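Local coordinates for protein aspergillopepsin-2 heavy chain (Aspergillus niger var. macrosporus, PDB 1Y43) that probably cleaves proteins at acidic pH as an endopeptidase of the peptidase G1 family, working together with its light chain, at residues B[11-16]-B[65-70]; B[53-58]-B[84-89]. One frame throughout, in Å; residues are numbered along the deposited sequence.

How the contacts relate
Contact 1 is buried and contact 2 lies at the surface; their centres are 19 Å apart and they do not touch. Both reach the antiparallel sheet formed by strands 62-69, 74-81 and 86-92, at its two outermost strands within this chain. Contact 1 sets strand 62-69 beside strand 4-13 of another sheet, whereas contact 2 lays the loop after strand 50-52 beside strand 86-92. Their chemistry follows their place. Segments 11-16 and 65-70 meet through branched aliphatic groups, while segments 53-58 and 84-89 combine an apolar patch with a glutamine amide that binds the loop backbone.

Contact 1: residues B[11-16]-B[65-70]; sequences VGIDGD and VTVEAT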
ATOM      1  N   VAL B  11      -0.575   1.957   1.850  1.00  3.09           N
ATOM      2  CA  VAL B  11       0.041   3.274   1.964  1.00  3.11           C
ATOM      3  C   VAL B  11       1.154   3.079   2.987  1.00  3.56           C
ATOM      4  O   VAL B  11       1.072   2.198   3.872  1.00  4.05           O
ATOM      5  CB  VAL B  11      -0.928   4.396   2.449  1.00  3.97           C
ATOM      6  CG1 VAL B  11      -2.015   4.614   1.432  1.00  5.08           C
ATOM      7  CG2 VAL B  11      -1.486   4.083   3.833  1.00  3.44           C
ATOM      8  N   GLY B  12       2.205   3.864   2.860  1.00  3.27           N
ATOM      9  CA  GLY B  12       3.295   3.711   3.794  1.00  3.79           C
ATOM     10  C   GLY B  12       4.297   4.837   3.803  1.00  3.20           C
ATOM     11  O   GLY B  12       4.222   5.776   3.001  1.00  3.89           O
ATOM     12  N   ILE B  13       5.173   4.773   4.798  1.00  3.71           N
ATOM     13  CA  ILE B  13       6.262   5.719   4.977  1.00  4.13           C
ATOM     14  C   ILE B  13       7.570   4.923   4.834  1.00  3.95           C
ATOM     15  O   ILE B  13       7.725   3.852   5.434  1.00  3.92           O
ATOM     16  CB  ILE B  13       6.210   6.368   6.382  1.00  4.28           C
ATOM     17  CG1 ILE B  13       4.940   7.228   6.499  1.00  5.50           C
ATOM     18  CG2 ILE B  13       7.466   7.211   6.638  1.00  4.23           C
ATOM     19  CD1 ILE B  13       4.718   7.843   7.880  1.00  6.04           C
ATOM     20  N   ASP B  14       8.461   5.437   3.989  1.00  3.93           N
ATOM     21  CA  ASP B  14       9.780   4.868   3.735  1.00  4.53           C
ATOM     22  C   ASP B  14       9.824   3.574   2.942  1.00  5.44           C
ATOM     23  O   ASP B  14       8.797   3.117   2.435  1.00  5.97           O
ATOM     24  CB  ASP B  14      10.579   4.783   5.040  1.00  4.05           C
ATOM     25  CG  ASP B  14      10.872   6.164   5.620  1.00  4.29           C
ATOM     26  OD1 ASP B  14      11.025   7.115   4.832  1.00  5.28           O
ATOM     27  OD2 ASP B  14      10.936   6.299   6.857  1.00  5.52           O
ATOM     28  N   GLY B  15      11.029   3.070   2.721  1.00  5.29           N
ATOM     29  CA  GLY B  15      11.183   1.843   1.961  1.00  7.08           C
ATOM     30  C   GLY B  15      11.754   2.012   0.561  1.00  7.28           C
ATOM     31  O   GLY B  15      12.185   1.028  -0.034  1.00  8.79           O
ATOM     32  N   ASP B  16      11.750   3.228   0.020  1.00  7.46           N
ATOM     33  CA  ASP B  16      12.295   3.438  -1.321  1.00  8.56           C
ATOM     34  C   ASP B  16      13.730   3.965  -1.236  1.00  9.44           C
ATOM     35  O   ASP B  16      14.657   3.302  -1.694  1.00 13.04           O
ATOM     36  CB  ASP B  16      11.406   4.377  -2.141  1.00  8.84           C
ATOM     37  CG  ASP B  16      11.893   4.546  -3.573  1.00 10.86           C
ATOM     38  OD1 ASP B  16      12.791   3.803  -4.020  1.00 15.06           O
ATOM     39  OD2 ASP B  16      11.371   5.430  -4.261  1.00 14.82           O
ATOM     40  N   VAL B  65      -7.097   3.775   4.423  1.00  4.60           N
ATOM     41  CA  VAL B  65      -5.908   3.329   5.141  1.00  5.02           C
ATOM     42  C   VAL B  65      -5.051   4.523   5.542  1.00  4.90           C
ATOM     43  O   VAL B  65      -4.862   5.462   4.760  1.00  5.08           O
ATOM     44  CB  VAL B  65      -5.053   2.337   4.304  1.00  5.71           C
ATOM     45  CG1 VAL B  65      -5.733   0.981   4.244  1.00  6.26           C
ATOM     46  CG2 VAL B  65      -4.804   2.881   2.888  1.00  6.99           C
ATOM     47  N   THR B  66      -4.463   4.438   6.731  1.00  3.89           N
ATOM     48  CA  THR B  66      -3.638   5.514   7.258  1.00  4.16           C
ATOM     49  C   THR B  66      -2.488   4.998   8.112  1.00  3.86           C
ATOM     50  O   THR B  66      -2.684   4.085   8.918  1.00  4.41           O
ATOM     51  CB  THR B  66      -4.489   6.404   8.201  1.00  4.79           C
ATOM     52  OG1 THR B  66      -5.622   6.916   7.492  1.00  6.28           O
ATOM     53  CG2 THR B  66      -3.671   7.551   8.778  1.00  5.66           C
ATOM     54  N   VAL B  67      -1.291   5.537   7.896  1.00  4.28           N
ATOM     55  CA  VAL B  67      -0.147   5.232   8.764  1.00  4.07           C
ATOM     56  C   VAL B  67       0.291   6.590   9.322  1.00  5.33           C
ATOM     57  O   VAL B  67       0.222   7.616   8.639  1.00  4.99           O
ATOM     58  CB  VAL B  67       1.067   4.538   8.074  1.00  4.82           C
ATOM     59  CG1 VAL B  67       0.721   3.101   7.699  1.00  4.89           C
ATOM     60  CG2 VAL B  67       1.576   5.329   6.887  1.00  4.45           C
ATOM     61  N   GLU B  68       0.683   6.598  10.588  1.00  6.18           N
ATOM     62  CA  GLU B  68       1.125   7.809  11.266  1.00  7.61           C
ATOM     63  C   GLU B  68       2.351   7.460  12.102  1.00  6.77           C
ATOM     64  O   GLU B  68       2.387   6.415  12.757  1.00  7.27           O
ATOM     65  CB  GLU B  68       0.019   8.324  12.191  1.00 11.67           C
ATOM     66  CG  GLU B  68      -1.236   8.842  11.482  1.00 20.41           C
ATOM     67  CD  GLU B  68      -2.343   9.269  12.462  1.00 25.11           C
ATOM     68  OE1 GLU B  68      -2.074   9.320  13.694  1.00 28.27           O
ATOM     69  OE2 GLU B  68      -3.486   9.553  12.011  1.00 28.46           O
ATOM     70  N   ALA B  69       3.348   8.337  12.081  1.00  6.03           N
ATOM     71  CA  ALA B  69       4.571   8.133  12.853  1.00  5.47           C
ATOM     72  C   ALA B  69       4.618   9.189  13.943  1.00  5.90           C
ATOM     73  O   ALA B  69       4.555  10.378  13.643  1.00  7.44           O
ATOM     74  CB  ALA B  69       5.793   8.275  11.956  1.00  5.52           C
ATOM     75  N   THR B  70       4.690   8.762  15.195  1.00  5.25           N
ATOM     76  CA  THR B  70       4.776   9.702  16.309  1.00  6.54           C
ATOM     77  C   THR B  70       6.248   9.999  16.655  1.00  6.92           C
ATOM     78  O   THR B  70       6.561  10.937  17.400  1.00  9.32           O
ATOM     79  CB  THR B  70       3.981   9.197  17.541  1.00  7.30           C
ATOM     80  OG1 THR B  70       4.362   7.853  17.844  1.00  7.06           O
ATOM     81  CG2 THR B  70       2.480   9.241  17.256  1.00  7.51           C
TER
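Val11 and Val65 meet through methyl groups placed by nearly equal first torsions. In Val11, chi1 of -65° sets CG1 anti to the carbonyl carbon, and CG2 falls between the backbone N and that carbon. Val65 has the same conformation, and its CG2 reaches both methyls of Val11: Val65 CG2 lies 3.6 Å from Val11 CG1 and 3.7 Å from Val11 CG2. The two side chains cross obliquely. Ile13 has CG1 anti to its carbonyl carbon (chi1 -66°) and an extended end; it slides past Val67 in the opposite direction, with Ile13 CG1 3.9 Å from Val67 CG2. That same Val67 CG2 also rests 3.9 Å from Gly12 CA, where glycine presents only its bare backbone.

The strands run nearly parallel, 11° apart, with a closest axis approach of 6.5 Å, yet they belong to different sheets. Strand 4-13 pairs with strand 22-32, and strand 62-69 pairs with strand 74-81. Such packing between sheets is consistent with the beta-sandwich of the concanavalin-like clan. Val65, Val67 and Ala69 direct their CB atoms toward segment 11-16, whereas Thr66 and Glu68 direct theirs away. Beta-branched valine and isoleucine suit extended backbone and fill the buried layer, to which Leu23 and Thr25 also contribute.

Residues 65-68 additionally form an antiparallel ladder with a strand of a second protein chain, and Thr66 OG1 hydrogen-bonds a polar side chain of that other chain. Further along, Ala69 offers its single methyl, CB, to Ile13 CD1 at 4.2 Å.

Contact 2: residues B[53-58]-B[84-89]; sequences SDITIS and TGQSVT
Gln86 and Thr56 join a loop to segment 84-89, which lies on strand 86-92: the side-chain amide of Gln86 spans the backbone N and O of Thr56. Segment 53-58, between strands 50-52 and 62-69, thereby lies against an outermost strand of the three-stranded antiparallel sheet within this chain.

The hydrogen bonds come first. Gln86 NE2 donates to Thr56 O over 3.2 Å; it lies in the carbonyl plane on a lone pair, with a C=O...N angle of 122°. In return Thr56 N reaches Gln86 OE1 at 3.4 Å, a weak bond although fairly straight at 159°. Glutamine suits this place because one flat group offers both a donor and an acceptor, and its extended chain carries them to the loop. Gln86 NE2 also donates to Thr84 OG1 at 2.9 Å, tilted from the amide plane, so two bonds grip the nitrogen and limit rotation of the amide. Thr56 O has a second donor, ND2 of Asn81, which ties the loop to the neighbouring strand 74-81 as well.

Van der Waals contacts lie alongside. Ile55 CG1 lies 3.6 Å from Gln86 NE2 and 3.9 Å from Gln86 CB. Branched and hydrophobic, Ile55 covers the CB of the glutamine and also touches Ala40 of strand 35-45. Val88, buried and on the same side of its strand as Gln86, adds an apolar contact, with CG1 4.1 Å from Ile55 CB.

The remaining contact is between a carboxylate and a methyl group. Asp54 CG sits between its backbone N and carbonyl carbon (chi1 55°), and Asp54 OD1 approaches Val88 CG1 to 3.3 Å.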
ATOM      1  N   SER B  53      -7.340  -9.499  12.181  1.00 16.01           N
ATOM      2  CA  SER B  53      -8.379 -10.531  12.166  1.00 18.96           C
ATOM      3  C   SER B  53      -9.802 -10.084  12.502  1.00 19.32           C
ATOM      4  O   SER B  53     -10.767 -10.807  12.248  1.00 21.31           O
ATOM      5  CB  SER B  53      -7.971 -11.674  13.099  1.00 20.32           C
ATOM      6  OG  SER B  53      -6.785 -12.280  12.616  1.00 23.81           O
ATOM      7  N   ASP B  54      -9.935  -8.902  13.081  1.00 18.65           N
ATOM      8  CA  ASP B  54     -11.242  -8.388  13.472  1.00 17.97           C
ATOM      9  C   ASP B  54     -11.873  -7.403  12.482  1.00 16.30           C
ATOM     10  O   ASP B  54     -12.563  -6.466  12.886  1.00 17.02           O
ATOM     11  CB  ASP B  54     -11.179  -7.798  14.895  1.00 20.11           C
ATOM     12  CG  ASP B  54     -10.094  -6.731  15.061  1.00 22.98           C
ATOM     13  OD1 ASP B  54      -9.145  -6.649  14.232  1.00 22.78           O
ATOM     14  OD2 ASP B  54     -10.185  -5.966  16.053  1.00 24.41           O
ATOM     15  N   ILE B  55     -11.602  -7.597  11.195  1.00 13.76           N
ATOM     16  CA  ILE B  55     -12.178  -6.742  10.163  1.00 12.17           C
ATOM     17  C   ILE B  55     -12.421  -7.544   8.893  1.00 11.24           C
ATOM     18  O   ILE B  55     -11.557  -8.299   8.426  1.00 12.99           O
ATOM     19  CB  ILE B  55     -11.327  -5.472   9.852  1.00 12.02           C
ATOM     20  CG1 ILE B  55     -12.142  -4.513   8.968  1.00 11.51           C
ATOM     21  CG2 ILE B  55     -10.008  -5.849   9.147  1.00 11.24           C
ATOM     22  CD1 ILE B  55     -11.602  -3.089   8.903  1.00 11.61           C
ATOM     23  N   THR B  56     -13.628  -7.404   8.367  1.00  9.77           N
ATOM     24  CA  THR B  56     -14.049  -8.095   7.158  1.00  9.45           C
ATOM     25  C   THR B  56     -13.913  -7.173   5.946  1.00  9.06           C
ATOM     26  O   THR B  56     -14.362  -6.023   5.979  1.00  9.23           O
ATOM     27  CB  THR B  56     -15.514  -8.534   7.301  1.00 10.19           C
ATOM     28  OG1 THR B  56     -15.622  -9.422   8.412  1.00 11.21           O
ATOM     29  CG2 THR B  56     -15.992  -9.229   6.041  1.00 12.35           C
ATOM     30  N   ILE B  57     -13.268  -7.687   4.901  1.00  8.27           N
ATOM     31  CA  ILE B  57     -13.031  -6.961   3.657  1.00  9.19           C
ATOM     32  C   ILE B  57     -13.748  -7.722   2.527  1.00  8.73           C
ATOM     33  O   ILE B  57     -13.542  -8.930   2.378  1.00 10.24           O
ATOM     34  CB  ILE B  57     -11.506  -6.925   3.319  1.00  9.56           C
ATOM     35  CG1 ILE B  57     -10.666  -6.478   4.520  1.00 11.11           C
ATOM     36  CG2 ILE B  57     -11.256  -6.048   2.092  1.00 10.56           C
ATOM     37  CD1 ILE B  57     -10.835  -5.028   4.907  1.00 13.24           C
ATOM     38  N   SER B  58     -14.580  -7.028   1.749  1.00  8.35           N
ATOM     39  CA  SER B  58     -15.304  -7.645   0.628  1.00  9.35           C
ATOM     40  C   SER B  58     -15.113  -6.839  -0.660  1.00  7.78           C
ATOM     41  O   SER B  58     -14.807  -5.644  -0.624  1.00  7.59           O
ATOM     42  CB  SER B  58     -16.814  -7.710   0.906  1.00 11.02           C
ATOM     43  OG  SER B  58     -17.113  -8.428   2.093  1.00 14.08           O
ATOM     44  N   THR B  84     -18.784  -0.774   5.933  1.00  7.67           N
ATOM     45  CA  THR B  84     -19.367  -1.467   7.070  1.00  8.17           C
ATOM     46  C   THR B  84     -19.240  -0.726   8.392  1.00  9.06           C
ATOM     47  O   THR B  84     -19.793  -1.160   9.401  1.00 10.09           O
ATOM     48  CB  THR B  84     -18.733  -2.846   7.240  1.00  8.71           C
ATOM     49  OG1 THR B  84     -17.332  -2.695   7.485  1.00  8.91           O
ATOM     50  CG2 THR B  84     -18.926  -3.683   5.984  1.00 10.51           C
ATOM     51  N   GLY B  85     -18.454   0.346   8.406  1.00  9.44           N
ATOM     52  CA  GLY B  85     -18.254   1.101   9.631  1.00  9.95           C
ATOM     53  C   GLY B  85     -17.211   0.514  10.576  1.00 11.47           C
ATOM     54  O   GLY B  85     -17.094   0.980  11.710  1.00 13.76           O
ATOM     55  N   GLN B  86     -16.466  -0.504  10.139  1.00 11.21           N
ATOM     56  CA  GLN B  86     -15.436  -1.150  10.979  1.00 11.39           C
ATOM     57  C   GLN B  86     -14.117  -0.375  10.872  1.00 10.85           C
ATOM     58  O   GLN B  86     -13.742   0.065   9.794  1.00 11.44           O
ATOM     59  CB  GLN B  86     -15.148  -2.600  10.536  1.00 12.91           C
ATOM     60  CG  GLN B  86     -16.262  -3.648  10.704  1.00 17.58           C
ATOM     61  CD  GLN B  86     -15.972  -4.942   9.908  1.00 19.27           C
ATOM     62  OE1 GLN B  86     -15.932  -6.042  10.462  1.00 21.83           O
ATOM     63  NE2 GLN B  86     -15.746  -4.797   8.602  1.00 20.75           N
ATOM     64  N   SER B  87     -13.386  -0.285  11.975  1.00 10.03           N
ATOM     65  CA  SER B  87     -12.115   0.422  12.000  1.00 10.00           C
ATOM     66  C   SER B  87     -11.212  -0.294  12.984  1.00  9.42           C
ATOM     67  O   SER B  87     -11.654  -0.650  14.085  1.00 10.45           O
ATOM     68  CB  SER B  87     -12.334   1.870  12.439  1.00 10.66           C
ATOM     69  OG  SER B  87     -11.144   2.629  12.370  1.00 15.32           O
ATOM     70  N   VAL B  88      -9.985  -0.581  12.561  1.00  7.03           N
ATOM     71  CA  VAL B  88      -9.004  -1.254  13.406  1.00  7.51           C
ATOM     72  C   VAL B  88      -7.686  -0.488  13.342  1.00  6.55           C
ATOM     73  O   VAL B  88      -7.299   0.023  12.285  1.00  6.68           O
ATOM     74  CB  VAL B  88      -8.764  -2.752  12.979  1.00  7.97           C
ATOM     75  CG1 VAL B  88     -10.023  -3.592  13.229  1.00  9.34           C
ATOM     76  CG2 VAL B  88      -8.381  -2.854  11.504  1.00  8.90           C
ATOM     77  N   THR B  89      -7.014  -0.391  14.483  1.00  6.75           N
ATOM     78  CA  THR B  89      -5.740   0.314  14.556  1.00  6.92           C
ATOM     79  C   THR B  89      -4.748  -0.492  15.353  1.00  7.51           C
ATOM     80  O   THR B  89      -5.105  -1.033  16.396  1.00  8.18           O
ATOM     81  CB  THR B  89      -5.865   1.710  15.278  1.00  7.41           C
ATOM     82  OG1 THR B  89      -6.730   2.576  14.524  1.00  7.75           O
ATOM     83  CG2 THR B  89      -4.476   2.393  15.428  1.00  6.10           C
TER